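Local coordinates for putative peptidyl-arginine deiminase family protein (Campylobacter jejuni subsp. jejuni serotype O:2, PDB 6B10) that probably hydrolyses agmatine to N-carbamoylputrescine as an agmatine deiminase of the peptidyl-arginine deiminase family, a step of polyamine biosynthesis, at residues 54-59 with 75-80; 213-218 with 273-278. All coordinates share one frame; numbering follows the deposited sequence.

Contact 1. Residues 54-59 with 75-80; sequences FQKVLL and NVEFFK
Four backbone hydrogen bonds tie Val57 and Leu59 to the chain from Asn75 to Phe79. Val57 N donates to Asn75 O at 2.9 Å. Val57 O accepts from Glu77 N at 2.8 Å, a nearly straight bond (176°). Leu59 N reaches Glu77 O, and Phe79 N closes on Leu59 O at 3.1 Å, bent to 143°. This alternation is that of a parallel pair, and the axes diverge by only 23°. The strands are the two arms of a beta-alpha-beta unit built on helix 64-67, and strand 76-80 is an edge strand of its sheet within the chain. Apolar contacts differ by face. Beside helix 37-52, Leu59 CD1 meets Val76 CG1 at 3.6 Å and also reaches Phe78 CE1, the Leu59 and Phe78 side chains running alongside in the same direction. On the face covered by helix 120-133, Leu58 CD1 lies 3.9 Å from Glu77 CB and 4.1 Å from Phe79 CB; with CG anti to the backbone N, Leu58 brings this methyl across to the neighbouring strand. Lys56 NZ stays 4.5 Å from Glu77 OE2, beyond a salt bridge; Lys56 NZ is salt-bridged to Glu20, and Glu77 OE1 to Lys132.

Contact 2. Residues 213-218 with 273-278; sequences RFIDKN and FVFINN
Arg213 and Phe273 run antiparallel alongside one another, the guanidinium tipped 40° from the ring. Phe273 CE1 sits 3.5 Å above the guanidinium plane, off-centre near its periphery, and Phe273 CD1 comes within 3.4 Å of Arg213 NH1. Further back, Arg213 CB rests 3.5 Å from Phe273 CZ, so the aliphatic root and the charged tip both use the same ring. The arginine chain folds at chi2 and chi3, which turns NH1 onto Phe273 O: 2.8 Å, 174° at the hydrogen, the oxygen in the guanidinium plane. The Ile215 and Phe273 side chains are roughly perpendicular, Ile215 CG2 coming obliquely to Phe273 CZ at 3.7 Å. The Phe275 ring points at the corner where strand 212-216 bends, its CZ 3.5 Å from Ile215 O, with Phe214 O near its plane at the edge. The contact bridges strands 212-216 and 274-276, edge strands within this chain of two small mixed sheets, consistent with the alpha/beta propeller of guanidino-group-modifying enzymes. Asp150 takes Arg213 NE, Glu15 takes NH2, and Ala271 O is a second acceptor for NH1. The two carboxylates probably balance the buried positive charge, and the bonds limit rotation of the guanidinium.

In the fold
Contact 2 is the core one: all five of its touching residues are buried, and its centre lies about 11 Å from that of the chain. Contact 1 has its centre about 17 Å out and is only partly buried. Their chemistry differs with topology: 54-59 and 75-80 pair within one sheet through main-chain bonds, whereas 213-218 and 273-278 belong to separate sheets and meet through side chains, with a single hydrogen bond across. The contact centres are about 21 Å apart, yet their ends touch. Gln55 OE1 lies 2.8 Å from Asn277 N, a probable hydrogen bond, and Phe54 CB packs 3.7 Å from Ile276 CD1, joining the loop before strand 56-61 to the end of strand 274-276 and the turn after it.

Contact 1. Residues 54-59 with 75-80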
loop_
_atom_site.group_PDB
_atom_site.type_symbol
_atom_site.label_atom_id
_atom_site.label_comp_id
_atom_site.label_asym_id
_atom_site.label_seq_id
_atom_site.Cartn_x
_atom_site.Cartn_y
_atom_site.Cartn_z
ATOM N N PHE A 54 3.175 17.136 -4.853
ATOM C CA PHE A 54 2.654 16.477 -6.057
ATOM C C PHE A 54 1.137 16.276 -6.115
ATOM O O PHE A 54 0.565 16.253 -7.201
ATOM C CB PHE A 54 3.351 15.133 -6.226
ATOM C CG PHE A 54 4.798 15.258 -6.595
ATOM C CD1 PHE A 54 5.172 15.417 -7.920
ATOM C CD2 PHE A 54 5.786 15.231 -5.616
ATOM C CE1 PHE A 54 6.501 15.541 -8.267
ATOM C CE2 PHE A 54 7.115 15.353 -5.955
ATOM C CZ PHE A 54 7.474 15.508 -7.282
ATOM N N GLN A 55 0.487 16.104 -4.970
ATOM C CA GLN A 55 -0.967 15.976 -4.946
ATOM C C GLN A 55 -1.498 16.273 -3.555
ATOM O O GLN A 55 -0.735 16.331 -2.589
ATOM C CB GLN A 55 -1.407 14.570 -5.398
ATOM C CG GLN A 55 -1.096 13.452 -4.412
ATOM C CD GLN A 55 -1.412 12.062 -4.957
ATOM O OE1 GLN A 55 -1.120 11.748 -6.110
ATOM N NE2 GLN A 55 -1.993 11.218 -4.116
ATOM N N LYS A 56 -2.810 16.441 -3.446
ATOM C CA LYS A 56 -3.408 16.724 -2.150
ATOM C C LYS A 56 -3.201 15.566 -1.190
ATOM O O LYS A 56 -3.114 14.408 -1.596
ATOM C CB LYS A 56 -4.897 17.025 -2.274
ATOM C CG LYS A 56 -5.204 18.356 -2.926
ATOM C CD LYS A 56 -6.706 18.555 -3.050
ATOM C CE LYS A 56 -7.280 17.787 -4.226
ATOM N NZ LYS A 56 -8.766 17.778 -4.161
ATOM N N VAL A 57 -3.123 15.902 0.089
ATOM C CA VAL A 57 -2.986 14.931 1.150
ATOM C C VAL A 57 -4.121 15.165 2.140
ATOM O O VAL A 57 -4.429 16.314 2.475
ATOM C CB VAL A 57 -1.630 15.103 1.876
ATOM C CG1 VAL A 57 -1.522 14.170 3.079
ATOM C CG2 VAL A 57 -0.472 14.866 0.915
ATOM N N LEU A 58 -4.733 14.079 2.600
ATOM C CA LEU A 58 -5.759 14.130 3.635
ATOM C C LEU A 58 -5.259 13.403 4.877
ATOM O O LEU A 58 -4.904 12.228 4.809
ATOM C CB LEU A 58 -7.054 13.479 3.142
ATOM C CG LEU A 58 -8.221 13.458 4.140
ATOM C CD1 LEU A 58 -8.603 14.865 4.569
ATOM C CD2 LEU A 58 -9.428 12.752 3.547
ATOM N N LEU A 59 -5.237 14.103 6.008
ATOM C CA LEU A 59 -4.797 13.529 7.275
ATOM C C LEU A 59 -5.984 13.335 8.202
ATOM O O LEU A 59 -6.748 14.266 8.434
ATOM C CB LEU A 59 -3.780 14.448 7.944
ATOM C CG LEU A 59 -2.537 14.818 7.137
ATOM C CD1 LEU A 59 -1.710 15.840 7.903
ATOM C CD2 LEU A 59 -1.706 13.586 6.813
ATOM N N ASN A 75 -1.615 22.220 0.240
ATOM C CA ASN A 75 -2.311 21.019 -0.238
ATOM C C ASN A 75 -2.515 19.926 0.804
ATOM O O ASN A 75 -2.533 18.744 0.465
ATOM C CB ASN A 75 -1.593 20.431 -1.449
ATOM C CG ASN A 75 -1.440 21.432 -2.560
ATOM O OD1 ASN A 75 -0.342 21.911 -2.825
ATOM N ND2 ASN A 75 -2.548 21.777 -3.199
ATOM N N VAL A 76 -2.680 20.312 2.065
ATOM C CA VAL A 76 -2.970 19.348 3.112
ATOM C C VAL A 76 -4.330 19.669 3.723
ATOM O O VAL A 76 -4.569 20.789 4.168
ATOM C CB VAL A 76 -1.866 19.315 4.183
ATOM C CG1 VAL A 76 -2.198 18.308 5.272
ATOM C CG2 VAL A 76 -0.532 18.958 3.543
ATOM N N GLU A 77 -5.223 18.684 3.715
ATOM C CA GLU A 77 -6.535 18.824 4.328
ATOM C C GLU A 77 -6.602 17.940 5.553
ATOM O O GLU A 77 -5.771 17.047 5.730
ATOM C CB GLU A 77 -7.643 18.461 3.341
ATOM C CG GLU A 77 -7.758 19.455 2.200
ATOM C CD GLU A 77 -8.710 19.014 1.114
ATOM O OE1 GLU A 77 -9.545 18.119 1.365
ATOM O OE2 GLU A 77 -8.628 19.580 0.006
ATOM N N PHE A 78 -7.591 18.207 6.396
ATOM C CA PHE A 78 -7.733 17.528 7.672
ATOM C C PHE A 78 -9.168 17.062 7.845
ATOM O O PHE A 78 -10.090 17.676 7.318
ATOM C CB PHE A 78 -7.341 18.470 8.812
ATOM C CG PHE A 78 -6.080 19.242 8.549
ATOM C CD1 PHE A 78 -4.837 18.643 8.703
ATOM C CD2 PHE A 78 -6.134 20.564 8.126
ATOM C CE1 PHE A 78 -3.672 19.348 8.453
ATOM C CE2 PHE A 78 -4.971 21.277 7.877
ATOM C CZ PHE A 78 -3.738 20.667 8.041
ATOM N N PHE A 79 -9.345 15.969 8.576
ATOM C CA PHE A 79 -10.664 15.412 8.829
ATOM C C PHE A 79 -10.726 14.827 10.236
ATOM O O PHE A 79 -10.063 13.830 10.530
ATOM C CB PHE A 79 -10.998 14.332 7.802
ATOM C CG PHE A 79 -12.312 13.650 8.055
ATOM C CD1 PHE A 79 -13.509 14.311 7.806
ATOM C CD2 PHE A 79 -12.359 12.355 8.549
ATOM C CE1 PHE A 79 -14.725 13.691 8.044
ATOM C CE2 PHE A 79 -13.573 11.728 8.785
ATOM C CZ PHE A 79 -14.757 12.396 8.534
ATOM N N LYS A 80 -11.526 15.453 11.098
ATOM C CA LYS A 80 -11.682 15.005 12.477
ATOM C C LYS A 80 -12.412 13.667 12.519
ATOM O O LYS A 80 -13.499 13.528 11.954
ATOM C CB LYS A 80 -12.445 16.044 13.303
#

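Contact 2. Residues 213-218 with 273-278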
loop_
_atom_site.group_PDB
_atom_site.type_symbol
_atom_site.label_atom_id
_atom_site.label_comp_id
_atom_site.label_asym_id
_atom_site.label_seq_id
_atom_site.Cartn_x
_atom_site.Cartn_y
_atom_site.Cartn_z
ATOM N N ARG A 213 5.622 -5.908 -6.350
ATOM C CA ARG A 213 4.740 -4.837 -6.778
ATOM C C ARG A 213 4.882 -4.618 -8.278
ATOM O O ARG A 213 5.999 -4.604 -8.788
ATOM C CB ARG A 213 5.140 -3.508 -6.116
ATOM C CG ARG A 213 5.216 -3.472 -4.596
ATOM C CD ARG A 213 3.848 -3.426 -3.933
ATOM N NE ARG A 213 3.070 -2.272 -4.364
ATOM C CZ ARG A 213 3.197 -1.032 -3.891
ATOM N NH1 ARG A 213 4.082 -0.730 -2.949
ATOM N NH2 ARG A 213 2.439 -0.069 -4.388
ATOM N N PHE A 214 3.773 -4.421 -8.983
ATOM C CA PHE A 214 3.844 -3.883 -10.332
ATOM C C PHE A 214 4.277 -2.423 -10.280
ATOM O O PHE A 214 3.787 -1.647 -9.446
ATOM C CB PHE A 214 2.493 -3.960 -11.045
ATOM C CG PHE A 214 2.083 -5.350 -11.413
ATOM C CD1 PHE A 214 2.669 -5.989 -12.496
ATOM C CD2 PHE A 214 1.113 -6.023 -10.684
ATOM C CE1 PHE A 214 2.297 -7.278 -12.842
ATOM C CE2 PHE A 214 0.733 -7.310 -11.025
ATOM C CZ PHE A 214 1.328 -7.936 -12.106
ATOM N N ILE A 215 5.180 -2.054 -11.184
ATOM C CA ILE A 215 5.574 -0.657 -11.355
ATOM C C ILE A 215 5.140 -0.094 -12.710
ATOM O O ILE A 215 5.082 1.123 -12.888
ATOM C CB ILE A 215 7.087 -0.459 -11.147
ATOM C CG1 ILE A 215 7.909 -1.253 -12.165
ATOM C CG2 ILE A 215 7.458 -0.857 -9.733
ATOM C CD1 ILE A 215 9.396 -1.015 -12.052
ATOM N N ASP A 216 4.884 -0.979 -13.672
ATOM C CA ASP A 216 4.085 -0.642 -14.848
ATOM C C ASP A 216 3.348 -1.905 -15.286
ATOM O O ASP A 216 3.457 -2.937 -14.617
ATOM C CB ASP A 216 4.932 0.014 -15.959
ATOM C CG ASP A 216 5.993 -0.913 -16.556
ATOM O OD1 ASP A 216 5.787 -2.136 -16.684
ATOM O OD2 ASP A 216 7.050 -0.389 -16.933
ATOM N N LYS A 217 2.575 -1.830 -16.367
ATOM C CA LYS A 217 1.739 -2.959 -16.776
ATOM C C LYS A 217 2.547 -4.211 -17.122
ATOM O O LYS A 217 2.008 -5.309 -17.081
ATOM C CB LYS A 217 0.846 -2.592 -17.967
ATOM C CG LYS A 217 1.578 -2.461 -19.298
ATOM C CD LYS A 217 0.633 -1.963 -20.381
ATOM C CE LYS A 217 1.277 -2.036 -21.751
ATOM N NZ LYS A 217 0.417 -1.412 -22.795
ATOM N N ASN A 218 3.829 -4.040 -17.448
ATOM C CA ASN A 218 4.684 -5.153 -17.857
ATOM C C ASN A 218 5.744 -5.576 -16.848
ATOM O O ASN A 218 6.497 -6.502 -17.126
ATOM C CB ASN A 218 5.392 -4.806 -19.173
ATOM C CG ASN A 218 4.425 -4.524 -20.298
ATOM O OD1 ASN A 218 4.509 -3.489 -20.953
ATOM N ND2 ASN A 218 3.496 -5.434 -20.519
ATOM N N PHE A 273 6.897 0.975 -1.351
ATOM C CA PHE A 273 6.828 2.314 -1.928
ATOM C C PHE A 273 5.380 2.700 -2.224
ATOM O O PHE A 273 4.469 1.884 -2.076
ATOM C CB PHE A 273 7.700 2.437 -3.194
ATOM C CG PHE A 273 7.548 1.306 -4.189
ATOM C CD1 PHE A 273 6.317 1.011 -4.778
ATOM C CD2 PHE A 273 8.660 0.571 -4.585
ATOM C CE1 PHE A 273 6.199 -0.013 -5.709
ATOM C CE2 PHE A 273 8.544 -0.453 -5.516
ATOM C CZ PHE A 273 7.313 -0.741 -6.082
ATOM N N VAL A 274 5.164 3.947 -2.634
ATOM C CA VAL A 274 3.830 4.390 -2.995
ATOM C C VAL A 274 3.857 5.306 -4.206
ATOM O O VAL A 274 4.618 6.261 -4.247
ATOM C CB VAL A 274 3.088 5.057 -1.804
ATOM C CG1 VAL A 274 3.908 6.169 -1.187
ATOM C CG2 VAL A 274 1.722 5.578 -2.241
ATOM N N PHE A 275 3.036 4.985 -5.204
ATOM C CA PHE A 275 2.878 5.853 -6.362
ATOM C C PHE A 275 1.937 6.997 -6.014
ATOM O O PHE A 275 0.927 6.797 -5.326
ATOM C CB PHE A 275 2.298 5.100 -7.550
ATOM C CG PHE A 275 3.302 4.293 -8.326
ATOM C CD1 PHE A 275 4.146 4.908 -9.245
ATOM C CD2 PHE A 275 3.365 2.910 -8.180
ATOM C CE1 PHE A 275 5.050 4.160 -9.982
ATOM C CE2 PHE A 275 4.266 2.157 -8.917
ATOM C CZ PHE A 275 5.109 2.784 -9.818
ATOM N N ILE A 276 2.296 8.187 -6.485
ATOM C CA ILE A 276 1.448 9.369 -6.433
ATOM C C ILE A 276 1.619 10.082 -7.758
ATOM O O ILE A 276 2.418 9.656 -8.596
ATOM C CB ILE A 276 1.823 10.293 -5.264
ATOM C CG1 ILE A 276 3.300 10.699 -5.348
ATOM C CG2 ILE A 276 1.525 9.600 -3.937
ATOM C CD1 ILE A 276 3.673 11.859 -4.452
ATOM N N ASN A 277 0.883 11.162 -7.966
ATOM C CA ASN A 277 0.949 11.849 -9.254
ATOM C C ASN A 277 2.372 12.311 -9.566
ATOM O O ASN A 277 2.964 13.078 -8.802
ATOM C CB ASN A 277 -0.016 13.026 -9.276
ATOM C CG ASN A 277 -1.460 12.586 -9.187
ATOM O OD1 ASN A 277 -1.773 11.409 -9.382
ATOM N ND2 ASN A 277 -2.351 13.521 -8.880
ATOM N N ASN A 278 2.917 11.805 -10.674
ATOM C CA ASN A 278 4.243 12.184 -11.164
ATOM C C ASN A 278 5.414 11.767 -10.275
ATOM O O ASN A 278 6.541 12.191 -10.503
ATOM C CB ASN A 278 4.314 13.696 -11.432
ATOM C CG ASN A 278 3.293 14.147 -12.445
ATOM O OD1 ASN A 278 2.366 14.884 -12.121
ATOM N ND2 ASN A 278 3.439 13.677 -13.671
#